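Local coordinates for NYN domain-containing protein (Vibrio parahaemolyticus, PDB 2QIP) that is of unknown function but, as a member of the NYN family in the PIN-like clan, may act as an RNA nuclease, at residues Ile14-Gln19 and Asn36-Val41; Val48-Ala53 and Ile103-Asp108; Gln65-Leu70 and Phe75-Lys80; Leu123-Ile128 and Gln147-Cys152. One frame throughout, in Å; residues are numbered along the deposited sequence.

Contact 1 (Ile14-Gln19 and Asn36-Val41)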
# COMPACT_ATOMS: atom_id res chain seq x y z
N ILE A 14 -3.89 16.12 -4.43
CA ILE A 14 -2.68 16.15 -3.62
C ILE A 14 -2.82 15.10 -2.51
O ILE A 14 -3.87 15.03 -1.87
CB ILE A 14 -2.45 17.54 -2.98
CG1 ILE A 14 -2.33 18.63 -4.06
CG2 ILE A 14 -1.18 17.51 -2.10
CD1 ILE A 14 -2.38 20.03 -3.51
N LEU A 15 -1.77 14.30 -2.31
CA LEU A 15 -1.72 13.34 -1.19
C LEU A 15 -0.39 13.56 -0.48
O LEU A 15 0.67 13.41 -1.10
CB LEU A 15 -1.80 11.89 -1.67
CG LEU A 15 -3.13 11.46 -2.31
CD1 LEU A 15 -3.16 11.76 -3.82
CD2 LEU A 15 -3.34 9.97 -2.04
N VAL A 16 -0.47 13.94 0.80
CA VAL A 16 0.74 14.16 1.60
C VAL A 16 0.96 13.05 2.63
O VAL A 16 0.10 12.79 3.46
CB VAL A 16 0.70 15.52 2.34
CG1 VAL A 16 2.04 15.75 3.04
CG2 VAL A 16 0.42 16.66 1.36
N ASP A 17 2.13 12.44 2.56
CA ASP A 17 2.55 11.43 3.52
C ASP A 17 3.19 12.24 4.67
O ASP A 17 4.41 12.48 4.66
CB ASP A 17 3.55 10.53 2.80
CG ASP A 17 4.03 9.34 3.60
OD1 ASP A 17 3.70 9.16 4.79
OD2 ASP A 17 4.79 8.55 2.99
N VAL A 18 2.37 12.71 5.62
CA VAL A 18 2.83 13.65 6.64
C VAL A 18 3.99 13.08 7.45
O VAL A 18 4.94 13.80 7.73
CB VAL A 18 1.65 14.09 7.57
CG1 VAL A 18 2.15 14.87 8.79
CG2 VAL A 18 0.61 14.90 6.78
N GLN A 19 3.93 11.79 7.78
CA GLN A 19 5.03 11.19 8.57
C GLN A 19 6.35 11.20 7.79
O GLN A 19 7.41 11.52 8.35
CB GLN A 19 4.68 9.76 9.00
CG GLN A 19 3.57 9.67 10.04
CD GLN A 19 3.98 10.22 11.41
OE1 GLN A 19 3.71 11.38 11.72
NE2 GLN A 19 4.63 9.39 12.22
N ASN A 36 2.01 26.00 4.11
CA ASN A 36 1.42 27.13 3.40
C ASN A 36 2.16 27.44 2.09
O ASN A 36 1.52 27.71 1.07
CB ASN A 36 1.42 28.38 4.27
CG ASN A 36 0.26 28.41 5.23
OD1 ASN A 36 -0.90 28.48 4.83
ND2 ASN A 36 0.57 28.40 6.53
N GLN A 37 3.48 27.39 2.12
CA GLN A 37 4.27 27.63 0.90
C GLN A 37 3.99 26.52 -0.11
O GLN A 37 3.83 26.80 -1.30
CB GLN A 37 5.78 27.68 1.23
CG GLN A 37 6.64 28.25 0.09
CD GLN A 37 6.36 29.72 -0.15
OE1 GLN A 37 5.72 30.39 0.67
NE2 GLN A 37 6.86 30.25 -1.27
N PHE A 38 3.99 25.28 0.37
CA PHE A 38 3.68 24.17 -0.53
C PHE A 38 2.30 24.36 -1.18
O PHE A 38 2.17 24.22 -2.40
CB PHE A 38 3.76 22.82 0.19
CG PHE A 38 3.15 21.70 -0.62
CD1 PHE A 38 3.86 21.15 -1.68
CD2 PHE A 38 1.88 21.25 -0.34
CE1 PHE A 38 3.30 20.15 -2.46
CE2 PHE A 38 1.29 20.26 -1.13
CZ PHE A 38 2.01 19.71 -2.20
N TRP A 39 1.26 24.63 -0.39
CA TRP A 39 -0.09 24.80 -0.98
C TRP A 39 -0.08 25.92 -2.00
O TRP A 39 -0.60 25.79 -3.12
CB TRP A 39 -1.12 25.11 0.12
CG TRP A 39 -2.50 25.19 -0.40
CD1 TRP A 39 -3.09 26.28 -1.00
CD2 TRP A 39 -3.48 24.15 -0.40
NE1 TRP A 39 -4.38 25.96 -1.37
CE2 TRP A 39 -4.64 24.67 -1.01
CE3 TRP A 39 -3.49 22.83 0.06
CZ2 TRP A 39 -5.80 23.90 -1.18
CZ3 TRP A 39 -4.64 22.07 -0.10
CH2 TRP A 39 -5.78 22.61 -0.71
N TYR A 40 0.52 27.04 -1.60
CA TYR A 40 0.59 28.20 -2.48
C TYR A 40 1.19 27.85 -3.85
O TYR A 40 0.62 28.18 -4.89
CB TYR A 40 1.41 29.30 -1.78
CG TYR A 40 2.03 30.36 -2.66
CD1 TYR A 40 1.27 31.11 -3.57
CD2 TYR A 40 3.39 30.65 -2.55
CE1 TYR A 40 1.86 32.09 -4.37
CE2 TYR A 40 3.98 31.63 -3.32
CZ TYR A 40 3.22 32.33 -4.24
OH TYR A 40 3.81 33.31 -5.00
N VAL A 41 2.35 27.20 -3.85
CA VAL A 41 3.03 26.90 -5.09
C VAL A 41 2.32 25.80 -5.88
O VAL A 41 2.07 25.96 -7.10
CB VAL A 41 4.50 26.54 -4.83
CG1 VAL A 41 5.17 26.14 -6.12
CG2 VAL A 41 5.21 27.73 -4.22
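With CG anti to its own backbone N (chi1 167°), the ring of Phe-38 is carried off helix 35-42 to meet Ile-14 of the strand, whose CG2 branch is likewise anti to its backbone N and so becomes the group that touches. Ile-14 CG2 sits at the edge of the ring, near its plane, 3.8 Å from Phe-38 CE2 and 3.9 Å from Phe-38 CZ. The two side chains slide past each other in opposite directions. Two residues along the strand, Val-16 lends its CG2 more distantly, 4.5 Å from Phe-38 CE2 and oblique to the ring. Both strand residues direct their CB atoms toward the helix.

Phe-38 also makes an edge-to-face pair with Tyr-139, while Phe-75 lies against Ile-14 and Val-16, and its ring meets that of Trp-39 edge-to-face. The strand itself is held by backbone hydrogen bonds to its neighbour, Ile-14 to Ser-50 and Lys-52. No hydrogen bond crosses between 14-19 and 36-41, and the touching residues are all buried. The helix is therefore seated on this strand of the parallel sheet by hydrophobic packing, in which one phenylalanine ring meets two beta-branched residues, Ile-14 at its edge and Val-16 obliquely.

Contact 2 (Val48-Ala53 and Ile103-Asp108). With EDO (1,2-ethanediol), chain D.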
# COMPACT_ATOMS: atom_id res chain seq x y z
N VAL A 48 -8.14 22.28 -7.66
CA VAL A 48 -7.83 21.29 -6.64
C VAL A 48 -9.07 20.43 -6.45
O VAL A 48 -10.06 20.85 -5.84
CB VAL A 48 -7.39 21.93 -5.31
CG1 VAL A 48 -7.08 20.85 -4.30
CG2 VAL A 48 -6.22 22.85 -5.54
N VAL A 49 -9.03 19.23 -7.02
CA VAL A 49 -10.16 18.31 -6.90
C VAL A 49 -10.18 17.65 -5.54
O VAL A 49 -11.24 17.38 -4.98
CB VAL A 49 -10.12 17.28 -8.05
CG1 VAL A 49 -11.18 16.19 -7.86
CG2 VAL A 49 -10.28 17.98 -9.40
N SER A 50 -9.00 17.37 -5.01
CA SER A 50 -8.86 16.67 -3.74
C SER A 50 -7.52 17.02 -3.15
O SER A 50 -6.53 17.15 -3.89
CB SER A 50 -8.94 15.15 -3.98
OG SER A 50 -8.78 14.42 -2.77
N ALA A 51 -7.47 17.18 -1.83
CA ALA A 51 -6.21 17.42 -1.15
C ALA A 51 -6.30 16.80 0.23
O ALA A 51 -7.09 17.23 1.08
CB ALA A 51 -5.89 18.91 -1.06
N LYS A 52 -5.48 15.77 0.44
CA LYS A 52 -5.52 15.01 1.68
C LYS A 52 -4.14 14.90 2.29
O LYS A 52 -3.15 14.69 1.59
CB LYS A 52 -6.13 13.62 1.42
CG LYS A 52 -7.63 13.69 1.23
CD LYS A 52 -8.27 12.35 0.95
CE LYS A 52 -9.79 12.58 0.82
NZ LYS A 52 -10.55 11.35 0.43
N ALA A 53 -4.09 15.06 3.61
CA ALA A 53 -2.86 14.95 4.39
C ALA A 53 -3.02 13.77 5.32
O ALA A 53 -3.92 13.75 6.16
CB ALA A 53 -2.61 16.25 5.19
N ILE A 103 -5.23 5.74 -6.36
CA ILE A 103 -5.88 5.07 -7.52
C ILE A 103 -7.33 5.49 -7.69
O ILE A 103 -7.79 5.69 -8.83
CB ILE A 103 -5.80 3.55 -7.39
CG1 ILE A 103 -4.39 3.11 -7.67
CG2 ILE A 103 -6.82 2.85 -8.32
CD1 ILE A 103 -3.89 3.37 -9.14
N GLU A 104 -8.05 5.64 -6.58
CA GLU A 104 -9.43 6.09 -6.66
C GLU A 104 -9.58 7.48 -7.29
O GLU A 104 -10.53 7.74 -8.04
CB GLU A 104 -10.11 6.03 -5.29
CG GLU A 104 -10.65 4.67 -4.96
CD GLU A 104 -11.31 4.65 -3.60
OE1 GLU A 104 -11.11 3.67 -2.87
OE2 GLU A 104 -11.99 5.64 -3.26
N ILE A 105 -8.66 8.39 -6.98
CA ILE A 105 -8.81 9.76 -7.46
C ILE A 105 -8.24 9.96 -8.86
O ILE A 105 -8.62 10.90 -9.54
CB ILE A 105 -8.23 10.78 -6.43
CG1 ILE A 105 -8.81 12.19 -6.64
CG2 ILE A 105 -6.69 10.82 -6.48
CD1 ILE A 105 -10.27 12.32 -6.32
N ALA A 106 -7.32 9.09 -9.27
CA ALA A 106 -6.67 9.24 -10.59
C ALA A 106 -7.63 9.52 -11.77
O ALA A 106 -7.36 10.40 -12.58
CB ALA A 106 -5.78 8.04 -10.90
N PRO A 107 -8.74 8.77 -11.90
CA PRO A 107 -9.62 9.06 -13.06
C PRO A 107 -10.22 10.47 -13.05
O PRO A 107 -10.65 10.94 -14.11
CB PRO A 107 -10.72 7.99 -12.97
CG PRO A 107 -10.66 7.46 -11.55
CD PRO A 107 -9.22 7.59 -11.14
N ASP A 108 -10.25 11.11 -11.89
CA ASP A 108 -10.91 12.41 -11.75
C ASP A 108 -9.98 13.59 -11.91
O ASP A 108 -10.43 14.73 -11.89
CB ASP A 108 -11.60 12.52 -10.39
CG ASP A 108 -12.67 11.48 -10.22
OD1 ASP A 108 -13.51 11.36 -11.13
OD2 ASP A 108 -12.67 10.77 -9.19
C1 EDO D . -14.02 4.60 -1.39
O1 EDO D . -13.33 5.68 -0.78
C2 EDO D . -15.42 4.40 -0.83
O2 EDO D . -15.41 3.23 -0.00
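Ile-105 and Ser-50 make the closest apolar approach of this contact, with Ile-105 CD1 3.9 Å from Ser-50 CB. Ile-105 CG1 lies almost as near the same carbon, so the isoleucine lays the end of its longer branch against the serine methylene. That branch is anti to the backbone N (chi1 -160°), which sends it from the helix toward the strand. Val-49 adds a second, looser apolar touch through CG1, 4.3 Å from Ile-105 CD1. At the end of the 103-108 segment, Val-49 CG2 comes to 4.1 Å from the backbone O of Asp-108, and Val-49 CG1 to 4.5 Å from Asp-108 CB; here a valine rests beside a turn of 3-10 geometry.

No hydrogen bond joins the two segments. Within 103-108, Asp-108 N bonds to Ile-105 O at 2.9 Å. Glu-104, extended beyond CG, receives a weak hydrogen bond at OE2 from O1 of a 1,2-ethanediol, probably picked up from the crystallisation liquor. Its OE1 forms a salt bridge with Arg-127 of the second subunit, so this glutamate serves the dimer interface.

The contact lies near the surface, where the C-terminal end of helix 95-105 meets strand 46-55. That strand lies between strands 10-17 and 76-79 in the parallel sheet, Ile-105 also rests on Ala-13 of strand 10-17, and Ile-103 and Ala-106 lean on helix 122-132.

Contact 3 (Gln65-Leu70 and Phe75-Lys80)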
# COMPACT_ATOMS: atom_id res chain seq x y z
N GLN A 65 -3.23 20.97 17.22
CA GLN A 65 -3.12 22.30 16.62
C GLN A 65 -2.51 22.26 15.21
O GLN A 65 -2.99 22.94 14.30
CB GLN A 65 -2.35 23.26 17.54
CG GLN A 65 -2.11 24.66 16.95
CD GLN A 65 -3.39 25.43 16.63
OE1 GLN A 65 -4.50 25.03 17.01
NE2 GLN A 65 -3.24 26.56 15.94
N PHE A 66 -1.46 21.46 15.05
CA PHE A 66 -0.86 21.22 13.73
C PHE A 66 -1.92 20.69 12.75
O PHE A 66 -2.06 21.20 11.64
CB PHE A 66 0.33 20.26 13.86
CG PHE A 66 0.86 19.76 12.55
CD1 PHE A 66 1.38 20.63 11.58
CD2 PHE A 66 0.87 18.40 12.30
CE1 PHE A 66 1.88 20.12 10.38
CE2 PHE A 66 1.37 17.90 11.11
CZ PHE A 66 1.88 18.77 10.16
N HIS A 67 -2.72 19.72 13.17
CA HIS A 67 -3.77 19.25 12.27
C HIS A 67 -4.77 20.33 11.94
O HIS A 67 -5.24 20.45 10.81
CB HIS A 67 -4.49 18.03 12.84
CG HIS A 67 -3.58 16.87 13.10
ND1 HIS A 67 -3.88 15.88 14.01
CD2 HIS A 67 -2.36 16.57 12.60
CE1 HIS A 67 -2.88 15.01 14.05
NE2 HIS A 67 -1.96 15.40 13.20
N HIS A 68 -5.10 21.16 12.93
CA HIS A 68 -6.00 22.26 12.69
C HIS A 68 -5.41 23.23 11.66
O HIS A 68 -6.13 23.69 10.77
CB HIS A 68 -6.25 22.98 14.03
CG HIS A 68 -7.16 24.17 13.92
ND1 HIS A 68 -8.50 24.06 13.63
CD2 HIS A 68 -6.91 25.49 14.07
CE1 HIS A 68 -9.05 25.27 13.61
NE2 HIS A 68 -8.10 26.15 13.87
N ILE A 69 -4.12 23.50 11.76
CA ILE A 69 -3.44 24.35 10.76
C ILE A 69 -3.57 23.73 9.37
O ILE A 69 -3.93 24.42 8.40
CB ILE A 69 -1.98 24.58 11.14
CG1 ILE A 69 -1.90 25.52 12.36
CG2 ILE A 69 -1.18 25.13 9.94
CD1 ILE A 69 -0.54 25.60 13.00
N LEU A 70 -3.32 22.42 9.26
CA LEU A 70 -3.43 21.78 7.95
C LEU A 70 -4.81 21.91 7.34
O LEU A 70 -4.93 22.12 6.14
CB LEU A 70 -3.07 20.31 8.04
CG LEU A 70 -1.63 19.96 8.41
CD1 LEU A 70 -1.45 18.46 8.45
CD2 LEU A 70 -0.62 20.62 7.46
N PHE A 75 -6.26 21.22 3.45
CA PHE A 75 -6.27 19.76 3.42
C PHE A 75 -7.45 19.14 4.17
O PHE A 75 -7.83 19.64 5.24
CB PHE A 75 -4.99 19.20 4.03
CG PHE A 75 -3.76 19.54 3.27
CD1 PHE A 75 -3.41 18.80 2.14
CD2 PHE A 75 -2.94 20.59 3.67
CE1 PHE A 75 -2.27 19.10 1.42
CE2 PHE A 75 -1.78 20.90 2.95
CZ PHE A 75 -1.46 20.15 1.81
N GLU A 76 -7.98 18.03 3.66
CA GLU A 76 -8.72 17.11 4.52
C GLU A 76 -7.65 16.28 5.24
O GLU A 76 -6.80 15.67 4.59
CB GLU A 76 -9.67 16.19 3.74
CG GLU A 76 -10.35 15.19 4.69
CD GLU A 76 -11.44 14.31 4.08
OE1 GLU A 76 -11.78 14.46 2.89
OE2 GLU A 76 -11.97 13.45 4.84
N VAL A 77 -7.66 16.30 6.58
CA VAL A 77 -6.68 15.56 7.34
C VAL A 77 -7.23 14.16 7.59
O VAL A 77 -8.32 13.99 8.15
CB VAL A 77 -6.31 16.28 8.66
CG1 VAL A 77 -5.50 15.37 9.55
CG2 VAL A 77 -5.54 17.59 8.35
N MSE A 78 -6.47 13.17 7.11
CA MSE A 78 -6.84 11.77 7.23
C MSE A 78 -6.02 11.18 8.36
O MSE A 78 -4.82 10.99 8.22
CB MSE A 78 -6.54 11.02 5.92
CG MSE A 78 -7.14 11.68 4.68
SE MSE A 78 -9.07 11.61 4.70
CE MSE A 78 -9.22 9.68 4.45
N LEU A 79 -6.67 10.89 9.50
CA LEU A 79 -5.95 10.31 10.64
C LEU A 79 -6.01 8.79 10.55
O LEU A 79 -7.06 8.21 10.24
CB LEU A 79 -6.58 10.79 11.94
CG LEU A 79 -6.55 12.31 12.10
CD1 LEU A 79 -7.33 12.85 13.36
CD2 LEU A 79 -5.09 12.83 12.09
N LYS A 80 -4.87 8.13 10.81
CA LYS A 80 -4.82 6.69 10.63
C LYS A 80 -5.73 5.98 11.63
O LYS A 80 -5.68 6.27 12.83
CB LYS A 80 -3.38 6.18 10.74
CG LYS A 80 -3.29 4.75 10.26
CD LYS A 80 -1.88 4.26 10.18
CE LYS A 80 -1.88 2.86 9.56
NZ LYS A 80 -0.54 2.25 9.67
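Leu-79 lies over one face of the His-67 imidazole, its CD2 methyl 4.0 Å from the ring centroid and 28° off the ring normal, a CH-pi contact. The nearest ring atom to Leu-79 CD2 is His-67 CE1, at 3.7 Å, and the two side chains run obliquely across one another. Val-77 approaches the same imidazole from an oblique direction through CG1. Its other methyl, CG2, set anti to the carbonyl carbon, meets Leu-70 CB at 3.7 Å, where the valine and leucine cross at about a right angle. That methyl also comes to 3.8 Å from the backbone O of His-67, so it packs against both residues, one helical turn apart.

Phe-75 turns a ring edge toward the helix. Leu-70 O lies near the ring plane, 3.5 Å from Phe-75 CD2, and the same oxygen accepts a hydrogen bond from Phe-75 N at 3.1 Å. The N-H points to it at 151°, with the donor tilted from the carbonyl plane. This bond ties the helix to the chain just before strand 76-79.

The segments run at 141°, nearer antiparallel than parallel, as the return of a beta-alpha-beta crossover requires. Strand 46-55, helix 61-73 and strand 76-79 form that unit; the last strand pairs with the first, while Phe-75 reaches helix 35-42 and strand 10-17.

Contact 4 (Leu123-Ile128 and Gln147-Cys152). With EDO (1,2-ethanediol), chain E.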
# COMPACT_ATOMS: atom_id res chain seq x y z
N LEU A 123 5.58 1.85 -7.45
CA LEU A 123 4.60 0.97 -8.09
C LEU A 123 3.27 1.68 -8.29
O LEU A 123 2.55 1.42 -9.28
CB LEU A 123 4.38 -0.32 -7.30
CG LEU A 123 5.42 -1.43 -7.52
CD1 LEU A 123 6.79 -1.05 -6.98
CD2 LEU A 123 4.94 -2.72 -6.89
N LEU A 124 2.95 2.58 -7.37
CA LEU A 124 1.71 3.36 -7.47
C LEU A 124 1.79 4.37 -8.60
O LEU A 124 0.84 4.51 -9.39
CB LEU A 124 1.42 4.05 -6.13
CG LEU A 124 0.35 5.15 -6.15
CD1 LEU A 124 -1.03 4.61 -6.55
CD2 LEU A 124 0.34 5.85 -4.78
N VAL A 125 2.93 5.06 -8.71
CA VAL A 125 3.12 6.01 -9.80
C VAL A 125 2.96 5.29 -11.14
O VAL A 125 2.22 5.74 -12.03
CB VAL A 125 4.50 6.69 -9.68
CG1 VAL A 125 4.85 7.47 -10.94
CG2 VAL A 125 4.55 7.56 -8.40
N GLU A 126 3.66 4.16 -11.29
CA GLU A 126 3.59 3.37 -12.52
C GLU A 126 2.14 2.98 -12.83
O GLU A 126 1.71 3.06 -13.97
CB GLU A 126 4.47 2.13 -12.41
CG GLU A 126 4.36 1.14 -13.56
CD GLU A 126 5.19 -0.11 -13.30
OE1 GLU A 126 4.84 -0.89 -12.38
OE2 GLU A 126 6.19 -0.28 -14.00
N ARG A 127 1.39 2.55 -11.82
CA ARG A 127 0.02 2.06 -12.07
C ARG A 127 -0.90 3.20 -12.49
O ARG A 127 -1.78 3.02 -13.33
CB ARG A 127 -0.53 1.35 -10.84
CG ARG A 127 -1.68 0.39 -11.15
CD ARG A 127 -1.25 -0.83 -11.98
NE ARG A 127 -0.17 -1.59 -11.34
CZ ARG A 127 -0.35 -2.69 -10.60
NH1 ARG A 127 -1.55 -3.16 -10.37
NH2 ARG A 127 0.70 -3.29 -10.03
N ILE A 128 -0.73 4.38 -11.89
CA ILE A 128 -1.51 5.54 -12.32
C ILE A 128 -1.24 5.87 -13.80
O ILE A 128 -2.16 6.13 -14.58
CB ILE A 128 -1.17 6.77 -11.45
CG1 ILE A 128 -1.72 6.58 -10.04
CG2 ILE A 128 -1.75 8.05 -12.08
CD1 ILE A 128 -1.15 7.57 -9.01
N GLN A 147 15.61 7.09 -5.80
CA GLN A 147 15.86 7.47 -7.19
C GLN A 147 14.84 6.82 -8.14
O GLN A 147 14.49 7.39 -9.18
CB GLN A 147 17.30 7.16 -7.64
CG GLN A 147 17.65 7.80 -8.97
CD GLN A 147 17.60 9.32 -8.92
OE1 GLN A 147 18.08 9.94 -7.96
NE2 GLN A 147 17.02 9.93 -9.95
N THR A 148 14.37 5.63 -7.77
CA THR A 148 13.40 4.93 -8.60
C THR A 148 12.10 5.72 -8.66
O THR A 148 11.49 5.84 -9.72
CB THR A 148 13.16 3.52 -8.04
OG1 THR A 148 14.43 2.84 -7.93
CG2 THR A 148 12.20 2.71 -8.88
N LEU A 149 11.69 6.26 -7.51
CA LEU A 149 10.49 7.09 -7.46
C LEU A 149 10.66 8.38 -8.28
O LEU A 149 9.76 8.75 -9.04
CB LEU A 149 10.15 7.43 -6.00
CG LEU A 149 8.90 8.29 -5.75
CD1 LEU A 149 7.67 7.59 -6.25
CD2 LEU A 149 8.74 8.60 -4.27
N ILE A 150 11.82 9.03 -8.15
CA ILE A 150 12.11 10.24 -8.92
C ILE A 150 12.03 9.95 -10.41
O ILE A 150 11.41 10.70 -11.17
CB ILE A 150 13.51 10.81 -8.54
CG1 ILE A 150 13.49 11.35 -7.11
CG2 ILE A 150 13.94 11.92 -9.51
CD1 ILE A 150 14.86 11.72 -6.57
N ASP A 151 12.60 8.83 -10.83
CA ASP A 151 12.65 8.49 -12.26
C ASP A 151 11.29 8.07 -12.81
O ASP A 151 11.00 8.28 -13.98
CB ASP A 151 13.67 7.38 -12.48
CG ASP A 151 15.12 7.86 -12.29
OD1 ASP A 151 15.35 9.08 -12.21
OD2 ASP A 151 16.02 7.00 -12.21
N CYS A 152 10.45 7.46 -11.95
CA CYS A 152 9.10 7.03 -12.37
C CYS A 152 8.19 8.25 -12.58
O CYS A 152 7.36 8.25 -13.48
CB CYS A 152 8.46 6.11 -11.31
SG CYS A 152 9.10 4.45 -11.31
C1 EDO E . 7.88 0.49 -10.58
O1 EDO E . 7.46 -0.84 -10.91
C2 EDO E . 9.35 0.41 -10.20
O2 EDO E . 10.08 0.00 -11.36
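Val-125 carries the tight part of this contact, spreading its two methyls over Leu-149 and Cys-152. Its CG2 meets Leu-149 CD1 at 3.8 Å, the two side chains crossing at about a right angle. Leu-149 gets there because its CG stands anti to the backbone N (chi1 -180°), bringing the end of the chain nearer to helix 122-132 than its CB direction alone would. The other valine methyl, CG1, lies 3.9 Å from Cys-152 CB and 3.7 Å from the backbone O of Cys-152. That carbonyl is also bonded by Gln-129, so the end of the short helix is tied to the longer one by a polar link as well as by packing.

Beneath this pair runs strand 135-140: Val-125 rests on Val-136 and Leu-149 on Val-138. Helix 122-132, this strand and helix 147-152 follow one another in the alpha/beta arrangement of the NYN domain, whose sheet is parallel throughout.

On the looser side, Glu-126 extends beyond CG and its OE1 accepts a hydrogen bond of 3.0 Å from O1 of a 1,2-ethanediol, probably from the crystallisation liquor. The diol's C2 lies 3.9 Å from Thr-148 CG2, so the small molecule touches both helices. Within helix 147-152, Gln-147 NE2 donates to Asp-151 OD1 at 2.9 Å, the nitrogen standing above the carboxylate plane. Thr-148 OG1 and Gln-147 OE1 instead bond to Gln-84 and Arg-86 of the second subunit.

How the contacts relate
Contacts 1, 3 and 4 are buried, and Phe-75 is shared by the cores of contacts 1 and 3. Contact 2 lies at the surface, yet its strand 46-55 runs between strands 10-17 and 76-79, with Ser-50 O facing Ile-14 N at 2.9 Å and Ala-51 O facing Glu-76 N at 2.8 Å, both probable hydrogen bonds. Contact 4, about 26 Å from contact 3 centre to centre, is reached from contact 2 through Ile-103 against Leu-124. Of the four, contact 3 alone has a hydrogen bond between its segments; the others are joined by apolar packing. Contacts 2, 3 and 4 also meet the second subunit, contact 1 does not.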